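PDB 6WT9: c-di-GMP synthase from Capnocytophaga granulosa, which makes the second messenger 3',3'-c-di-GMP from two molecules of GTP, a signal that activates effectors of a CBASS antiphage defence system and leads to abortive infection. Local coordinates for residues Gln14-Pro19 with His91-Ser96; Glu20-Ile25 with Ser53-Asn58. All blocks are in the same frame, centred on the assembly; numbering follows the deposited sequence.

Contact 1 (Gln14-Pro19 with His91-Ser96)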
ATOM      1  N   GLN A  14      -3.794 -10.801  14.128  1.00  9.98           N
ATOM      2  CA  GLN A  14      -2.476 -10.958  14.737  1.00 18.48           C
ATOM      3  C   GLN A  14      -1.560 -11.793  13.851  1.00 16.73           C
ATOM      4  O   GLN A  14      -0.374 -11.480  13.702  1.00 12.66           O
ATOM      5  CB  GLN A  14      -2.603 -11.592  16.123  1.00 11.10           C
ATOM      6  CG  GLN A  14      -3.076 -10.643  17.218  1.00 14.64           C
ATOM      7  CD  GLN A  14      -3.221 -11.334  18.562  1.00 19.51           C
ATOM      8  OE1 GLN A  14      -3.820 -12.404  18.661  1.00 20.49           O
ATOM      9  NE2 GLN A  14      -2.664 -10.728  19.605  1.00 18.05           N
ATOM     10  N   ASN A  15      -2.095 -12.861  13.255  1.00 13.97           N
ATOM     11  CA  ASN A  15      -1.299 -13.695  12.364  1.00 19.82           C
ATOM     12  C   ASN A  15      -0.981 -12.995  11.051  1.00 17.93           C
ATOM     13  O   ASN A  15       0.022 -13.330  10.411  1.00 17.83           O
ATOM     14  CB  ASN A  15      -2.026 -15.013  12.093  1.00 20.76           C
ATOM     15  CG  ASN A  15      -2.201 -15.850  13.346  1.00 26.48           C
ATOM     16  OD1 ASN A  15      -1.364 -15.823  14.249  1.00 29.82           O
ATOM     17  ND2 ASN A  15      -3.292 -16.603  13.407  1.00 25.05           N
ATOM     18  N   ARG A  16      -1.803 -12.032  10.637  1.00 15.38           N
ATOM     19  CA  ARG A  16      -1.527 -11.297   9.409  1.00 16.17           C
ATOM     20  C   ARG A  16      -0.423 -10.266   9.617  1.00 15.78           C
ATOM     21  O   ARG A  16       0.535 -10.207   8.838  1.00 18.14           O
ATOM     22  CB  ARG A  16      -2.806 -10.626   8.907  1.00 17.43           C
ATOM     23  CG  ARG A  16      -2.618  -9.734   7.690  1.00 16.41           C
ATOM     24  CD  ARG A  16      -3.907  -8.987   7.376  1.00 18.39           C
ATOM     25  NE  ARG A  16      -5.006  -9.911   7.114  1.00 16.12           N
ATOM     26  CZ  ARG A  16      -6.278  -9.669   7.415  1.00 19.50           C
ATOM     27  NH1 ARG A  16      -6.620  -8.526   8.002  1.00 15.17           N
ATOM     28  NH2 ARG A  16      -7.207 -10.576   7.139  1.00 14.52           N
ATOM     29  N   SER A  17      -0.536  -9.449  10.666  1.00 11.76           N
ATOM     30  CA  SER A  17       0.445  -8.399  10.911  1.00 13.06           C
ATOM     31  C   SER A  17       1.667  -8.894  11.674  1.00 15.03           C
ATOM     32  O   SER A  17       2.737  -8.285  11.564  1.00 18.63           O
ATOM     33  CB  SER A  17      -0.200  -7.237  11.676  1.00 11.46           C
ATOM     34  OG  SER A  17      -0.724  -7.662  12.923  1.00 15.86           O
ATOM     35  N   ASN A  18       1.536  -9.976  12.439  1.00 13.78           N
ATOM     36  CA  ASN A  18       2.627 -10.532  13.238  1.00 15.12           C
ATOM     37  C   ASN A  18       2.656 -12.041  13.031  1.00 11.80           C
ATOM     38  O   ASN A  18       2.342 -12.814  13.944  1.00 13.55           O
ATOM     39  CB  ASN A  18       2.445 -10.166  14.714  1.00 20.54           C
ATOM     40  CG  ASN A  18       3.601 -10.618  15.585  1.00 16.81           C
ATOM     41  OD1 ASN A  18       4.625 -11.092  15.092  1.00 13.40           O
ATOM     42  ND2 ASN A  18       3.441 -10.469  16.894  1.00 15.24           N
ATOM     43  N   PRO A  19       3.027 -12.496  11.829  1.00 14.99           N
ATOM     44  CA  PRO A  19       2.947 -13.938  11.543  1.00 10.27           C
ATOM     45  C   PRO A  19       3.933 -14.771  12.339  1.00 17.26           C
ATOM     46  O   PRO A  19       3.644 -15.940  12.627  1.00 24.08           O
ATOM     47  CB  PRO A  19       3.234 -14.011  10.036  1.00 17.30           C
ATOM     48  CG  PRO A  19       4.073 -12.811   9.763  1.00 12.13           C
ATOM     49  CD  PRO A  19       3.552 -11.736  10.681  1.00 15.18           C
ATOM     50  N   HIS A  91       1.175  -0.835   4.689  1.00 15.55           N
ATOM     51  CA  HIS A  91       0.973  -2.263   4.519  1.00 10.52           C
ATOM     52  C   HIS A  91       0.370  -2.861   5.784  1.00 10.61           C
ATOM     53  O   HIS A  91       0.579  -2.363   6.895  1.00 10.79           O
ATOM     54  CB  HIS A  91       2.292  -2.960   4.168  1.00 14.95           C
ATOM     55  CG  HIS A  91       3.387  -2.745   5.170  1.00 18.81           C
ATOM     56  ND1 HIS A  91       3.882  -1.496   5.481  1.00 19.25           N
ATOM     57  CD2 HIS A  91       4.100  -3.626   5.912  1.00 18.30           C
ATOM     58  CE1 HIS A  91       4.841  -1.615   6.381  1.00 18.45           C
ATOM     59  NE2 HIS A  91       4.996  -2.897   6.657  1.00 17.06           N
ATOM     60  N   ILE A  92      -0.401  -3.930   5.602  1.00 10.48           N
ATOM     61  CA  ILE A  92      -1.116  -4.570   6.703  1.00 15.10           C
ATOM     62  C   ILE A  92      -0.608  -5.970   7.004  1.00 12.75           C
ATOM     63  O   ILE A  92      -1.040  -6.562   8.006  1.00 13.61           O
ATOM     64  CB  ILE A  92      -2.636  -4.611   6.441  1.00 13.53           C
ATOM     65  CG1 ILE A  92      -2.934  -5.367   5.145  1.00 14.26           C
ATOM     66  CG2 ILE A  92      -3.207  -3.203   6.377  1.00 11.65           C
ATOM     67  CD1 ILE A  92      -4.408  -5.497   4.845  1.00 16.44           C
ATOM     68  N   LYS A  93       0.278  -6.524   6.182  1.00 10.40           N
ATOM     69  CA  LYS A  93       0.828  -7.853   6.404  1.00 12.00           C
ATOM     70  C   LYS A  93       2.273  -7.750   6.864  1.00 14.47           C
ATOM     71  O   LYS A  93       3.050  -6.951   6.330  1.00 19.72           O
ATOM     72  CB  LYS A  93       0.755  -8.705   5.136  1.00 13.22           C
ATOM     73  CG  LYS A  93      -0.625  -8.791   4.507  1.00 25.00           C
ATOM     74  CD  LYS A  93      -0.689  -9.929   3.500  1.00 29.38           C
ATOM     75  CE  LYS A  93       0.511  -9.913   2.567  1.00 32.50           C
ATOM     76  NZ  LYS A  93       0.548 -11.110   1.679  1.00 34.38           N
ATOM     77  N   GLY A  94       2.631  -8.563   7.860  1.00 15.72           N
ATOM     78  CA  GLY A  94       4.018  -8.614   8.293  1.00 10.73           C
ATOM     79  C   GLY A  94       4.947  -9.095   7.195  1.00 16.24           C
ATOM     80  O   GLY A  94       6.078  -8.620   7.071  1.00 16.34           O
ATOM     81  N   TYR A  95       4.482 -10.040   6.384  1.00 17.77           N
ATOM     82  CA  TYR A  95       5.249 -10.541   5.244  1.00 26.39           C
ATOM     83  C   TYR A  95       4.971  -9.717   3.993  1.00 31.49           C
ATOM     84  O   TYR A  95       4.704 -10.245   2.914  1.00 35.30           O
ATOM     85  CB  TYR A  95       4.935 -12.015   5.012  1.00 23.14           C
ATOM     86  CG  TYR A  95       5.505 -12.936   6.066  1.00 19.18           C
ATOM     87  CD1 TYR A  95       6.626 -12.571   6.800  1.00 20.36           C
ATOM     88  CD2 TYR A  95       4.921 -14.168   6.327  1.00 21.22           C
ATOM     89  CE1 TYR A  95       7.151 -13.409   7.765  1.00 24.90           C
ATOM     90  CE2 TYR A  95       5.439 -15.015   7.288  1.00 22.15           C
ATOM     91  CZ  TYR A  95       6.553 -14.631   8.005  1.00 26.45           C
ATOM     92  OH  TYR A  95       7.072 -15.470   8.964  1.00 27.54           O
ATOM     93  N   SER A  96       5.028  -8.397   4.144  1.00 33.36           N
ATOM     94  CA  SER A  96       4.763  -7.500   3.031  1.00 33.75           C
ATOM     95  C   SER A  96       5.926  -7.523   2.048  1.00 34.80           C
ATOM     96  O   SER A  96       7.089  -7.388   2.439  1.00 40.11           O
ATOM     97  CB  SER A  96       4.530  -6.081   3.542  1.00 33.16           C
ATOM     98  OG  SER A  96       4.278  -5.186   2.473  1.00 37.39           O
TER
HETATM   99  O   HOH W   1       1.946 -11.467   6.818  1.00  9.82           O
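Ser17 and Gly94 bring their backbones together where helix 6-17 ends against the loop 91-96, with Ser17 CA and Gly94 CA just 4.4 Å apart. Having no side chain, Gly94 lets the two chains close in, and its CA lies 3.5 Å from Ser17 O. The main polar link is the hydrogen bond from Gly94 N to Arg16 O, 2.8 Å long and nearly straight at 170°, which arrives in the carbonyl plane on a lone pair. The same oxygen receives a bond from a water, 2.8 Å from Arg16 O, and this water in turn accepts from Tyr95 N at 2.9 Å. Arg16 O, a carbonyl in the last turn of the helix, is thus satisfied by the loop N-H and the water, and Lys93 CA adds a weaker CA-H...O contact to it.

Side chains flank this backbone link. Pro19 lies over one face of the ring of Tyr95, the centre of an inverse gamma turn, with CG 3.5 Å from the ring centroid and 10° off the ring normal, a CH-pi contact; Pro19 CB sits nearer the CE2-CZ side. On the other flank Arg16 has CG anti to its backbone N (chi1 175°), which places that methylene 3.6 Å from Ile92 O. Arg16 and Lys93 cross there at about a right angle, their CG atoms 3.9 Å apart. Ser17 CB, although its bond from CA points away from the loop, still touches Ile92 O, while the Ser17 hydroxyl bonds back to Leu13 O within the helix.

Beyond the loop the guanidinium of Arg16 leaves for helix 245-259, where NH2 forms a salt bridge with Asp259 and NH1 a hydrogen bond with Asn255. Ile92 packs on that helix too, against Arg251 and Lys254. The contact thus joins the end of helix 6-17, helix 245-259 and the loop leading from helix 85-88 into strand 98-104.

Contact 2 (Glu20-Ile25 with Ser53-Asn58)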
ATOM      1  N   GLU A  20       5.088 -14.217  12.700  1.00 14.81           N
ATOM      2  CA  GLU A  20       6.056 -14.945  13.508  1.00 15.37           C
ATOM      3  C   GLU A  20       5.705 -14.938  14.989  1.00 19.07           C
ATOM      4  O   GLU A  20       6.430 -15.547  15.782  1.00 23.79           O
ATOM      5  CB  GLU A  20       7.456 -14.367  13.296  1.00 13.13           C
ATOM      6  CG  GLU A  20       7.876 -14.334  11.835  1.00 20.49           C
ATOM      7  CD  GLU A  20       9.313 -13.897  11.643  1.00 30.76           C
ATOM      8  OE1 GLU A  20      10.048 -13.807  12.648  1.00 36.78           O
ATOM      9  OE2 GLU A  20       9.707 -13.645  10.484  1.00 38.84           O
ATOM     10  N   LYS A  21       4.615 -14.267  15.370  1.00 20.49           N
ATOM     11  CA  LYS A  21       4.115 -14.271  16.745  1.00 19.90           C
ATOM     12  C   LYS A  21       5.178 -13.785  17.728  1.00 15.57           C
ATOM     13  O   LYS A  21       5.382 -14.371  18.793  1.00 20.70           O
ATOM     14  CB  LYS A  21       3.599 -15.657  17.137  1.00 21.43           C
ATOM     15  CG  LYS A  21       2.453 -16.147  16.269  1.00 24.32           C
ATOM     16  CD  LYS A  21       2.123 -17.602  16.551  1.00 31.99           C
ATOM     17  CE  LYS A  21       0.993 -18.089  15.658  1.00 35.76           C
ATOM     18  NZ  LYS A  21       0.730 -19.544  15.841  1.00 37.53           N
ATOM     19  N   LEU A  22       5.866 -12.708  17.363  1.00 16.88           N
ATOM     20  CA  LEU A  22       6.851 -12.107  18.253  1.00 15.61           C
ATOM     21  C   LEU A  22       6.135 -11.475  19.438  1.00 18.07           C
ATOM     22  O   LEU A  22       5.284 -10.596  19.261  1.00 20.17           O
ATOM     23  CB  LEU A  22       7.682 -11.072  17.497  1.00 12.15           C
ATOM     24  CG  LEU A  22       8.344 -11.605  16.222  1.00 22.99           C
ATOM     25  CD1 LEU A  22       9.180 -10.533  15.541  1.00 22.78           C
ATOM     26  CD2 LEU A  22       9.189 -12.833  16.531  1.00 24.92           C
ATOM     27  N   GLN A  23       6.472 -11.929  20.648  1.00 18.27           N
ATOM     28  CA  GLN A  23       5.734 -11.506  21.833  1.00 18.80           C
ATOM     29  C   GLN A  23       5.979 -10.040  22.166  1.00 21.20           C
ATOM     30  O   GLN A  23       5.098  -9.381  22.732  1.00 15.81           O
ATOM     31  CB  GLN A  23       6.102 -12.394  23.021  1.00 17.34           C
ATOM     32  CG  GLN A  23       5.254 -12.156  24.256  1.00 19.45           C
ATOM     33  CD  GLN A  23       3.779 -12.406  24.011  1.00 31.53           C
ATOM     34  OE1 GLN A  23       3.404 -13.357  23.325  1.00 37.47           O
ATOM     35  NE2 GLN A  23       2.933 -11.548  24.569  1.00 32.36           N
ATOM     36  N   GLU A  24       7.158  -9.509  21.828  1.00 18.52           N
ATOM     37  CA  GLU A  24       7.429  -8.100  22.098  1.00 15.67           C
ATOM     38  C   GLU A  24       6.473  -7.192  21.336  1.00 15.54           C
ATOM     39  O   GLU A  24       6.120  -6.112  21.823  1.00 17.87           O
ATOM     40  CB  GLU A  24       8.883  -7.762  21.754  1.00 20.41           C
ATOM     41  CG  GLU A  24       9.263  -7.960  20.292  1.00 38.00           C
ATOM     42  CD  GLU A  24       9.710  -9.379  19.977  1.00 51.68           C
ATOM     43  OE1 GLU A  24       9.522 -10.274  20.828  1.00 52.87           O
ATOM     44  OE2 GLU A  24      10.256  -9.595  18.874  1.00 52.50           O
ATOM     45  N   ILE A  25       6.038  -7.613  20.146  1.00 17.34           N
ATOM     46  CA  ILE A  25       5.057  -6.837  19.393  1.00 16.05           C
ATOM     47  C   ILE A  25       3.705  -6.872  20.091  1.00 18.55           C
ATOM     48  O   ILE A  25       3.044  -5.838  20.246  1.00 14.99           O
ATOM     49  CB  ILE A  25       4.962  -7.363  17.950  1.00 15.30           C
ATOM     50  CG1 ILE A  25       6.277  -7.117  17.208  1.00 18.07           C
ATOM     51  CG2 ILE A  25       3.790  -6.718  17.220  1.00 11.21           C
ATOM     52  CD1 ILE A  25       6.394  -7.879  15.912  1.00 21.58           C
ATOM     53  N   SER A  53       4.898  -3.751  12.705  1.00 12.33           N
ATOM     54  CA  SER A  53       6.103  -3.476  13.475  1.00 15.80           C
ATOM     55  C   SER A  53       7.297  -3.299  12.539  1.00 15.70           C
ATOM     56  O   SER A  53       7.406  -4.007  11.530  1.00 15.00           O
ATOM     57  CB  SER A  53       6.377  -4.607  14.465  1.00 17.80           C
ATOM     58  OG  SER A  53       7.675  -4.495  15.025  1.00 25.44           O
ATOM     59  N   PRO A  54       8.203  -2.364  12.832  1.00 21.32           N
ATOM     60  CA  PRO A  54       9.391  -2.203  11.978  1.00 20.69           C
ATOM     61  C   PRO A  54      10.278  -3.433  11.938  1.00 25.29           C
ATOM     62  O   PRO A  54      11.124  -3.538  11.041  1.00 26.39           O
ATOM     63  CB  PRO A  54      10.119  -1.005  12.604  1.00 21.59           C
ATOM     64  CG  PRO A  54       9.610  -0.936  14.009  1.00 23.82           C
ATOM     65  CD  PRO A  54       8.188  -1.406  13.951  1.00 21.36           C
ATOM     66  N   GLU A  55      10.112  -4.365  12.881  1.00 28.47           N
ATOM     67  CA  GLU A  55      10.829  -5.636  12.814  1.00 32.09           C
ATOM     68  C   GLU A  55      10.577  -6.339  11.486  1.00 26.00           C
ATOM     69  O   GLU A  55      11.509  -6.857  10.860  1.00 34.78           O
ATOM     70  CB  GLU A  55      10.407  -6.529  13.981  1.00 45.39           C
ATOM     71  CG  GLU A  55      11.137  -7.858  14.057  1.00 60.17           C
ATOM     72  CD  GLU A  55      12.388  -7.792  14.910  1.00 73.14           C
ATOM     73  OE1 GLU A  55      12.832  -6.670  15.233  1.00 78.42           O
ATOM     74  OE2 GLU A  55      12.922  -8.864  15.265  1.00 75.61           O
ATOM     75  N   TYR A  56       9.320  -6.359  11.037  1.00 15.89           N
ATOM     76  CA  TYR A  56       8.993  -6.944   9.741  1.00 15.30           C
ATOM     77  C   TYR A  56       9.347  -6.008   8.594  1.00 17.68           C
ATOM     78  O   TYR A  56       9.868  -6.452   7.566  1.00 16.40           O
ATOM     79  CB  TYR A  56       7.507  -7.296   9.680  1.00 15.88           C
ATOM     80  CG  TYR A  56       7.095  -8.409  10.610  1.00 15.35           C
ATOM     81  CD1 TYR A  56       7.342  -9.735  10.283  1.00 13.76           C
ATOM     82  CD2 TYR A  56       6.448  -8.138  11.808  1.00 11.39           C
ATOM     83  CE1 TYR A  56       6.966 -10.759  11.127  1.00 15.13           C
ATOM     84  CE2 TYR A  56       6.066  -9.158  12.658  1.00 15.11           C
ATOM     85  CZ  TYR A  56       6.329 -10.466  12.311  1.00 15.68           C
ATOM     86  OH  TYR A  56       5.954 -11.489  13.150  1.00 21.18           O
ATOM     87  N   THR A  57       9.062  -4.712   8.752  1.00 18.60           N
ATOM     88  CA  THR A  57       9.257  -3.770   7.655  1.00 14.00           C
ATOM     89  C   THR A  57      10.730  -3.641   7.284  1.00 16.74           C
ATOM     90  O   THR A  57      11.073  -3.539   6.100  1.00 22.00           O
ATOM     91  CB  THR A  57       8.673  -2.407   8.025  1.00 18.17           C
ATOM     92  OG1 THR A  57       7.305  -2.567   8.419  1.00 19.61           O
ATOM     93  CG2 THR A  57       8.740  -1.452   6.839  1.00 18.31           C
ATOM     94  N   ASN A  58      11.619  -3.654   8.282  1.00 18.53           N
ATOM     95  CA  ASN A  58      13.045  -3.527   7.993  1.00 19.19           C
ATOM     96  C   ASN A  58      13.561  -4.723   7.203  1.00 22.62           C
ATOM     97  O   ASN A  58      14.438  -4.570   6.345  1.00 24.75           O
ATOM     98  CB  ASN A  58      13.838  -3.362   9.289  1.00 18.18           C
ATOM     99  CG  ASN A  58      13.541  -2.053   9.987  1.00 29.05           C
ATOM    100  OD1 ASN A  58      13.031  -1.115   9.376  1.00 38.12           O
ATOM    101  ND2 ASN A  58      13.863  -1.981  11.275  1.00 32.37           N
TER
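Ser53 meets Ile25 at the start of helix 54-71, where Ser53 is the N-cap: its OG accepts from Glu55 N at 3.2 Å, and this side-chain cap faces the first turn of helix 23-32. Two helix beginnings therefore pack against each other, since Leu22 is the N-cap residue of the partner. Ser53 CB is 3.6 Å from Ile25 CD1, and OG also lies against the Ile25 side chain, so aliphatic carbon of Ile25 packs against the capping serine.

Glu55 uses its aliphatic part. CG touches Leu22 CD1 at 3.6 Å, with the two side chains crossing at about a right angle. Its carboxylate comes near that of Glu24, OE2 to OE2 4.5 Å, an approach of like charges that would probably be unfavourable if both are ionised.

Tyr56 extends between the two ends of segment 20-25. Its CG is anti to the carbonyl carbon (chi1 -67°). The ring lies near Ile25, whose CD1 is 3.5 Å from Tyr56 CE2, and Leu22 approaches it tip to tip, its CG nearest Tyr56 OH. Along the CE1 edge Glu20 runs in the opposite direction, its CG near the ring plane and its carboxylate turned 82° from the ring. The phenol oxygen, also close to Asn18 OD1 and probably hydrogen-bonded to it, accepts from Glu20 N: OH to N 2.9 Å, with a bent angle of 141° at the hydrogen.

Contact 2 is nested inside the chain loop closed by contact 1; their centres lie about 9 Å apart and they touch directly. Asn18, just past helix 6-17, connects them: its OD1 is modelled 2.4 Å from Tyr56 OH, probably a hydrogen bond but doubtfully short, and its ND2 bonds Leu22 O. A second bridge joins His91 NE2 to Thr57 OG1, 2.9 Å apart and probably hydrogen-bonded. Tyr95 OH packs 3.2 Å from Glu20 CG, and Gly94 O 3.3 Å from Tyr56 CB. Loop 91-96, within the nucleotidyltransferase family region and leading into sheet strand 98-104, thereby lies against the end of helix 6-17, the linker that follows it and helix 54-71.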